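Local coordinates for protein putative carboxymuconolactone decarboxylase (Burkholderia xenovorans, PDB 2QEU) that is of unproven function but belongs to the all-helical carboxymuconolactone decarboxylase family, whose members are generally assigned peroxiredoxin-like activity, at residues L70-V73 with V74-A77; A95-V99 with D100-E104; G105-L108 with G109-V112. All coordinates share one frame; numbering follows the deposited sequence.

Interactions 1 and 3 are buried stretches within helices, 65-79 and 99-113, whereas interaction 2, partly buried, is the loop and first turns that open helix 99-113. Interactions 2 and 3 share one helix, and both meet interaction 1 across the interface with helix 65-79: Leu-70 and Val-73 pack on Leu-102, and Val-73 also on Ile-106. The chemistry follows the place. Residues 70-77 combine regular backbone bonds to the fourth residue back with mostly aliphatic side chains. In 95-104 a serine and a glutamate cap the helix start, and a water ties the glutamate to the loop, while 105-112 turn more tightly, with bonds to the third residue back. All three touch a second subunit.

Interaction 1: residues L70-V73 with V74-A77; sequences LILV and VLDA
Ile-71 and Leu-75, one turn apart, are brought together by their first torsions. Ile-71 places CG1 beside its own backbone N (chi1 -69°), which sends CG2 trans to that nitrogen, and Leu-75 turns CG back beside its N in the same sense (chi1 -70°). The two side chains run alongside one another, pointing the same way, and Ile-71 CG2 meets Leu-75 CD1 at 4.0 Å. The same methyl of Leu-75 is approached by Leu-72 CD2 at 4.2 Å, here with the side chains slanting past each other. Branched aliphatic residues suit a helix buried on several sides, since they fill its flanks without polar atoms to satisfy. The backbone between them is regular: Leu-75 N donates to Ile-71 O at 2.9 Å, almost straight at 171°, and Asp-76 N to Leu-72 O at 2.8 Å. On another flank Val-74 CG2 lies 3.5 Å from Gly-105 O. Asp-76 is the polar exception; its side chain packs on His-88 and on Val-112 of a second subunit, and lies about 3 Å from a bound citrate, probably a crystallisation component that may mark a pocket. This is an alpha-helix with i to i+4 bonding, packed between neighbouring helices and a partner subunit in the all-helical AhpD-like fold.

Interaction 2: residues A95-V99 with D100-E104; sequences AGLSV and DELIE
The carboxylate of Glu-101 is the flat group that Leu-97 and Ser-98 approach from two sides. Over one face comes Leu-97 CD1, 3.4 Å from OE1, while Ser-98 OG lies obliquely toward the other face, 3.8 Å from CD. At the edge, Ser-98 N gives its hydrogen to the anti lone pair of OE1, a bond of 3.1 Å and 170°. A water, tilted from the plane on the side away from the Leu-97 methyl, donates to OE1 and also to Gly-96 O, tying the loop to the side chain. The second oxygen, OE2, is bonded to Tyr-67 OH, and with both oxygens held the rotation of the group should be restrained. The reciprocal bond runs from Glu-101 N to Ser-98 OG at 3.1 Å, with the serine hydroxyl turned between its own N and carbonyl carbon (chi1 73°). These two bonds make a capping box: Ser-98 is the N-cap of helix 99-113, its short hydroxyl satisfying an amide of the first turn, which has no preceding helical turn to supply an acceptor, and Glu-101 is long enough to reach back to the cap's own amide. Just before it, Gly-96 ends helix 82-94 in a Schellman motif, where glycine readily takes the positive phi. The cap is flanked by a hydrophobic staple, in which Leu-97 CD2 touches Leu-102 CB at 3.8 Å, the side chains crossing near a right angle. One turn on, Val-99 CG1 meets Ile-103 CD1 at 3.9 Å, and these two pack on helix 122-137. Glu-104, further along, accepts hydrogen bonds from Lys-62 N and Leu-63 N of a second subunit.

Interaction 3: residues G105-L108 with G109-V112; sequences GILL and GIIV
Leu-107 and Ile-110 lie alongside each other, pointing the same way, with Leu-107 CD2 4.0 Å from Ile-110 CD1. The pair lies where helix 99-113 tightens into 3-10-type turns, each amide bonding to the carbonyl three residues back. Ile-110 N donates to Leu-107 O at 3.0 Å, and Gly-109 N to Ile-106 O at 3.0 Å. Both donors sit well above the carbonyl planes, by 50° and 53°, so the bonds are bent compared with those of a regular alpha-helix. The carbonyl four back, which an alpha-helix would use, is distant here: Gly-105 O is 4.0 Å from Gly-109 N. Gly-109, with no side chain, brings its bare backbone close to Ile-106 O. Ile-110 has its CG1 beside the backbone N (chi1 -63°), which lays CG1 3.5 Å from Leu-107 O and carries CD1 on to the leucine. Leu-108 CD2 and Ile-111 CD1 repeat the pairing more loosely, at 4.3 Å.

Outside this shell the aliphatic groups serve different neighbours. Ile-106, Leu-107 and Ile-110 pack on Trp-118, packing helix 99-113 against helix 116-119 of the same chain. In a second subunit, Met-53 lies against Ile-110 and Tyr-46 against Ile-111, whose side chain also comes close to a bound citrate, probably from the crystallisation liquor. The same spacing continues in two weak bonds, Ile-111 N to Leu-108 O at 3.1 Å and then Val-112 N to Gly-109 O at 3.4 Å.

Interaction 1: residues L70-V73 with V74-A77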
loop_
_atom_site.group_PDB
_atom_site.type_symbol
_atom_site.label_atom_id
_atom_site.label_comp_id
_atom_site.label_asym_id
_atom_site.label_seq_id
_atom_site.Cartn_x
_atom_site.Cartn_y
_atom_site.Cartn_z
ATOM N N LEU B 70 -19.731 0.120 8.518
ATOM C CA LEU B 70 -19.138 -1.149 8.120
ATOM C C LEU B 70 -18.086 -0.948 7.014
ATOM O O LEU B 70 -17.023 -1.544 7.078
ATOM C CB LEU B 70 -20.207 -2.138 7.680
ATOM C CG LEU B 70 -19.674 -3.508 7.243
ATOM C CD1 LEU B 70 -18.885 -4.183 8.329
ATOM C CD2 LEU B 70 -20.874 -4.346 6.791
ATOM N N ILE B 71 -18.380 -0.117 6.007
ATOM C CA ILE B 71 -17.369 0.177 4.972
ATOM C C ILE B 71 -16.089 0.747 5.625
ATOM O O ILE B 71 -14.995 0.303 5.319
ATOM C CB ILE B 71 -17.933 1.106 3.857
ATOM C CG1 ILE B 71 -18.993 0.326 3.030
ATOM C CG2 ILE B 71 -16.821 1.703 2.970
ATOM C CD1 ILE B 71 -19.984 1.205 2.190
ATOM N N LEU B 72 -16.271 1.663 6.579
ATOM C CA LEU B 72 -15.127 2.260 7.291
ATOM C C LEU B 72 -14.376 1.240 8.120
ATOM O O LEU B 72 -13.140 1.269 8.187
ATOM C CB LEU B 72 -15.555 3.504 8.038
ATOM C CG LEU B 72 -15.886 4.654 7.107
ATOM C CD1 LEU B 72 -16.729 5.707 7.894
ATOM C CD2 LEU B 72 -14.672 5.238 6.477
ATOM N N VAL B 73 -15.101 0.283 8.701
ATOM C CA VAL B 73 -14.465 -0.809 9.428
ATOM C C VAL B 73 -13.528 -1.578 8.489
ATOM O O VAL B 73 -12.368 -1.787 8.775
ATOM C CB VAL B 73 -15.487 -1.785 10.059
ATOM C CG1 VAL B 73 -14.791 -3.130 10.411
ATOM C CG2 VAL B 73 -16.223 -1.168 11.265
ATOM N N VAL B 74 -14.060 -1.971 7.330
ATOM C CA VAL B 74 -13.267 -2.775 6.387
ATOM C C VAL B 74 -12.048 -1.978 5.896
ATOM O O VAL B 74 -10.931 -2.491 5.805
ATOM C CB VAL B 74 -14.149 -3.272 5.259
ATOM C CG1 VAL B 74 -13.187 -4.038 4.252
ATOM C CG2 VAL B 74 -15.214 -4.204 5.787
ATOM N N LEU B 75 -12.246 -0.704 5.577
ATOM C CA LEU B 75 -11.121 0.184 5.198
ATOM C C LEU B 75 -10.071 0.331 6.305
ATOM O O LEU B 75 -8.862 0.223 6.007
ATOM C CB LEU B 75 -11.637 1.559 4.775
ATOM C CG LEU B 75 -12.397 1.625 3.429
ATOM C CD1 LEU B 75 -13.089 2.998 3.309
ATOM C CD2 LEU B 75 -11.505 1.348 2.211
ATOM N N ASP B 76 -10.505 0.493 7.554
ATOM C CA ASP B 76 -9.571 0.518 8.667
ATOM C C ASP B 76 -8.856 -0.837 8.841
ATOM O O ASP B 76 -7.698 -0.859 9.289
ATOM C CB ASP B 76 -10.226 0.959 9.959
ATOM C CG ASP B 76 -10.463 2.452 10.015
ATOM O OD1 ASP B 76 -9.930 3.166 9.147
ATOM O OD2 ASP B 76 -11.136 2.921 10.961
ATOM N N ALA B 77 -9.524 -1.941 8.524
ATOM C CA ALA B 77 -8.861 -3.252 8.494
ATOM C C ALA B 77 -7.719 -3.285 7.509
ATOM O O ALA B 77 -6.573 -3.679 7.836
ATOM C CB ALA B 77 -9.835 -4.364 8.182
#

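Interaction 2: residues A95-V99 with D100-E104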
loop_
_atom_site.group_PDB
_atom_site.type_symbol
_atom_site.label_atom_id
_atom_site.label_comp_id
_atom_site.label_asym_id
_atom_site.label_seq_id
_atom_site.Cartn_x
_atom_site.Cartn_y
_atom_site.Cartn_z
ATOM N N ALA B 95 -25.603 1.900 15.446
ATOM C CA ALA B 95 -26.570 2.177 14.392
ATOM C C ALA B 95 -27.324 0.919 13.909
ATOM O O ALA B 95 -28.101 0.965 12.944
ATOM C CB ALA B 95 -25.873 2.932 13.208
ATOM N N GLY B 96 -27.093 -0.219 14.551
ATOM C CA GLY B 96 -27.885 -1.417 14.298
ATOM C C GLY B 96 -27.194 -2.569 13.614
ATOM O O GLY B 96 -27.807 -3.586 13.356
ATOM N N LEU B 97 -25.904 -2.436 13.301
ATOM C CA LEU B 97 -25.244 -3.545 12.629
ATOM C C LEU B 97 -25.118 -4.732 13.571
ATOM O O LEU B 97 -24.781 -4.553 14.724
ATOM C CB LEU B 97 -23.848 -3.135 12.195
ATOM C CG LEU B 97 -23.172 -4.092 11.177
ATOM C CD1 LEU B 97 -23.661 -3.826 9.766
ATOM C CD2 LEU B 97 -21.625 -4.039 11.308
ATOM N N SER B 98 -25.401 -5.937 13.088
ATOM C CA SER B 98 -25.163 -7.148 13.876
ATOM C C SER B 98 -23.721 -7.619 13.789
ATOM O O SER B 98 -22.999 -7.321 12.817
ATOM C CB SER B 98 -26.087 -8.266 13.417
ATOM O OG SER B 98 -25.684 -8.779 12.175
ATOM N N VAL B 99 -23.311 -8.388 14.793
ATOM C CA VAL B 99 -22.000 -9.035 14.755
ATOM C C VAL B 99 -21.862 -9.961 13.522
ATOM O O VAL B 99 -20.852 -9.959 12.822
ATOM C CB VAL B 99 -21.630 -9.780 16.080
ATOM C CG1 VAL B 99 -20.231 -10.481 15.918
ATOM C CG2 VAL B 99 -21.629 -8.778 17.266
ATOM N N ASP B 100 -22.912 -10.715 13.215
ATOM C CA ASP B 100 -22.861 -11.538 11.993
ATOM C C ASP B 100 -22.563 -10.741 10.738
ATOM O O ASP B 100 -21.764 -11.191 9.922
ATOM C CB ASP B 100 -24.173 -12.283 11.796
ATOM C CG ASP B 100 -24.388 -13.399 12.792
ATOM O OD1 ASP B 100 -23.415 -13.873 13.419
ATOM O OD2 ASP B 100 -25.560 -13.792 12.961
ATOM N N GLU B 101 -23.234 -9.595 10.550
ATOM C CA GLU B 101 -22.990 -8.734 9.388
ATOM C C GLU B 101 -21.561 -8.171 9.398
ATOM O O GLU B 101 -20.934 -8.033 8.366
ATOM C CB GLU B 101 -23.962 -7.554 9.323
ATOM C CG GLU B 101 -25.384 -7.917 9.021
ATOM C CD GLU B 101 -26.313 -6.716 9.095
ATOM O OE1 GLU B 101 -26.297 -5.977 10.113
ATOM O OE2 GLU B 101 -27.004 -6.490 8.094
ATOM N N LEU B 102 -21.079 -7.825 10.584
ATOM C CA LEU B 102 -19.738 -7.305 10.738
ATOM C C LEU B 102 -18.739 -8.317 10.190
ATOM O O LEU B 102 -17.852 -7.992 9.393
ATOM C CB LEU B 102 -19.438 -7.046 12.217
ATOM C CG LEU B 102 -18.044 -6.473 12.549
ATOM C CD1 LEU B 102 -17.940 -5.005 12.037
ATOM C CD2 LEU B 102 -17.745 -6.593 14.049
ATOM N N ILE B 103 -18.871 -9.560 10.642
ATOM C CA ILE B 103 -17.980 -10.622 10.252
ATOM C C ILE B 103 -18.077 -10.815 8.718
ATOM O O ILE B 103 -17.069 -10.938 8.046
ATOM C CB ILE B 103 -18.255 -11.943 11.033
ATOM C CG1 ILE B 103 -17.936 -11.804 12.554
ATOM C CG2 ILE B 103 -17.469 -13.119 10.438
ATOM C CD1 ILE B 103 -18.506 -12.940 13.390
ATOM N N GLU B 104 -19.298 -10.882 8.188
ATOM C CA GLU B 104 -19.456 -11.090 6.739
ATOM C C GLU B 104 -18.728 -10.009 5.927
ATOM O O GLU B 104 -18.129 -10.324 4.924
ATOM C CB GLU B 104 -20.936 -11.194 6.340
ATOM C CG GLU B 104 -21.602 -12.476 6.856
ATOM C CD GLU B 104 -23.042 -12.685 6.322
ATOM O OE1 GLU B 104 -23.377 -12.034 5.315
ATOM O OE2 GLU B 104 -23.791 -13.552 6.839
HETATM O O HOH W 1 -28.448 -5.018 10.960
#

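Interaction 3: residues G105-L108 with G109-V112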
loop_
_atom_site.group_PDB
_atom_site.type_symbol
_atom_site.label_atom_id
_atom_site.label_comp_id
_atom_site.label_asym_id
_atom_site.label_seq_id
_atom_site.Cartn_x
_atom_site.Cartn_y
_atom_site.Cartn_z
ATOM N N GLY B 105 -18.816 -8.751 6.380
ATOM C CA GLY B 105 -18.192 -7.646 5.690
ATOM C C GLY B 105 -16.694 -7.700 5.736
ATOM O O GLY B 105 -16.008 -7.496 4.735
ATOM N N ILE B 106 -16.167 -7.928 6.952
ATOM C CA ILE B 106 -14.733 -8.001 7.158
ATOM C C ILE B 106 -14.075 -9.090 6.320
ATOM O O ILE B 106 -12.988 -8.913 5.762
ATOM C CB ILE B 106 -14.337 -8.134 8.647
ATOM C CG1 ILE B 106 -14.695 -6.845 9.358
ATOM C CG2 ILE B 106 -12.816 -8.387 8.820
ATOM C CD1 ILE B 106 -14.625 -6.943 10.927
ATOM N N LEU B 107 -14.693 -10.258 6.253
ATOM C CA LEU B 107 -14.154 -11.358 5.451
ATOM C C LEU B 107 -13.880 -10.989 4.020
ATOM O O LEU B 107 -12.973 -11.500 3.384
ATOM C CB LEU B 107 -15.061 -12.581 5.556
ATOM C CG LEU B 107 -15.201 -13.251 6.941
ATOM C CD1 LEU B 107 -16.312 -14.324 6.894
ATOM C CD2 LEU B 107 -13.818 -13.889 7.289
ATOM N N LEU B 108 -14.715 -10.103 3.464
ATOM C CA LEU B 108 -14.586 -9.729 2.035
ATOM C C LEU B 108 -13.251 -9.053 1.770
ATOM O O LEU B 108 -12.695 -9.141 0.664
ATOM C CB LEU B 108 -15.757 -8.810 1.630
ATOM C CG LEU B 108 -17.146 -9.457 1.677
ATOM C CD1 LEU B 108 -18.287 -8.404 1.518
ATOM C CD2 LEU B 108 -17.354 -10.639 0.736
ATOM N N GLY B 109 -12.671 -8.422 2.798
ATOM C CA GLY B 109 -11.300 -7.891 2.663
ATOM C C GLY B 109 -10.258 -8.905 2.256
ATOM O O GLY B 109 -9.274 -8.520 1.613
ATOM N N ILE B 110 -10.433 -10.183 2.599
ATOM C CA ILE B 110 -9.505 -11.238 2.251
ATOM C C ILE B 110 -9.410 -11.411 0.703
ATOM O O ILE B 110 -8.363 -11.636 0.120
ATOM C CB ILE B 110 -9.881 -12.578 2.918
ATOM C CG1 ILE B 110 -9.804 -12.424 4.440
ATOM C CG2 ILE B 110 -8.955 -13.716 2.422
ATOM C CD1 ILE B 110 -10.420 -13.564 5.221
ATOM N N ILE B 111 -10.567 -11.237 0.022
ATOM C CA ILE B 111 -10.570 -11.340 -1.441
ATOM C C ILE B 111 -9.560 -10.372 -2.093
ATOM O O ILE B 111 -8.789 -10.765 -2.964
ATOM C CB ILE B 111 -11.979 -11.098 -1.996
ATOM C CG1 ILE B 111 -12.896 -12.280 -1.626
ATOM C CG2 ILE B 111 -11.919 -10.883 -3.527
ATOM C CD1 ILE B 111 -14.366 -12.063 -1.934
ATOM N N VAL B 112 -9.606 -9.096 -1.683
ATOM C CA VAL B 112 -8.873 -8.040 -2.333
ATOM C C VAL B 112 -7.490 -7.801 -1.717
ATOM O O VAL B 112 -6.586 -7.374 -2.391
ATOM C CB VAL B 112 -9.710 -6.737 -2.419
ATOM C CG1 VAL B 112 -8.998 -5.650 -3.220
ATOM C CG2 VAL B 112 -11.144 -7.045 -3.056
#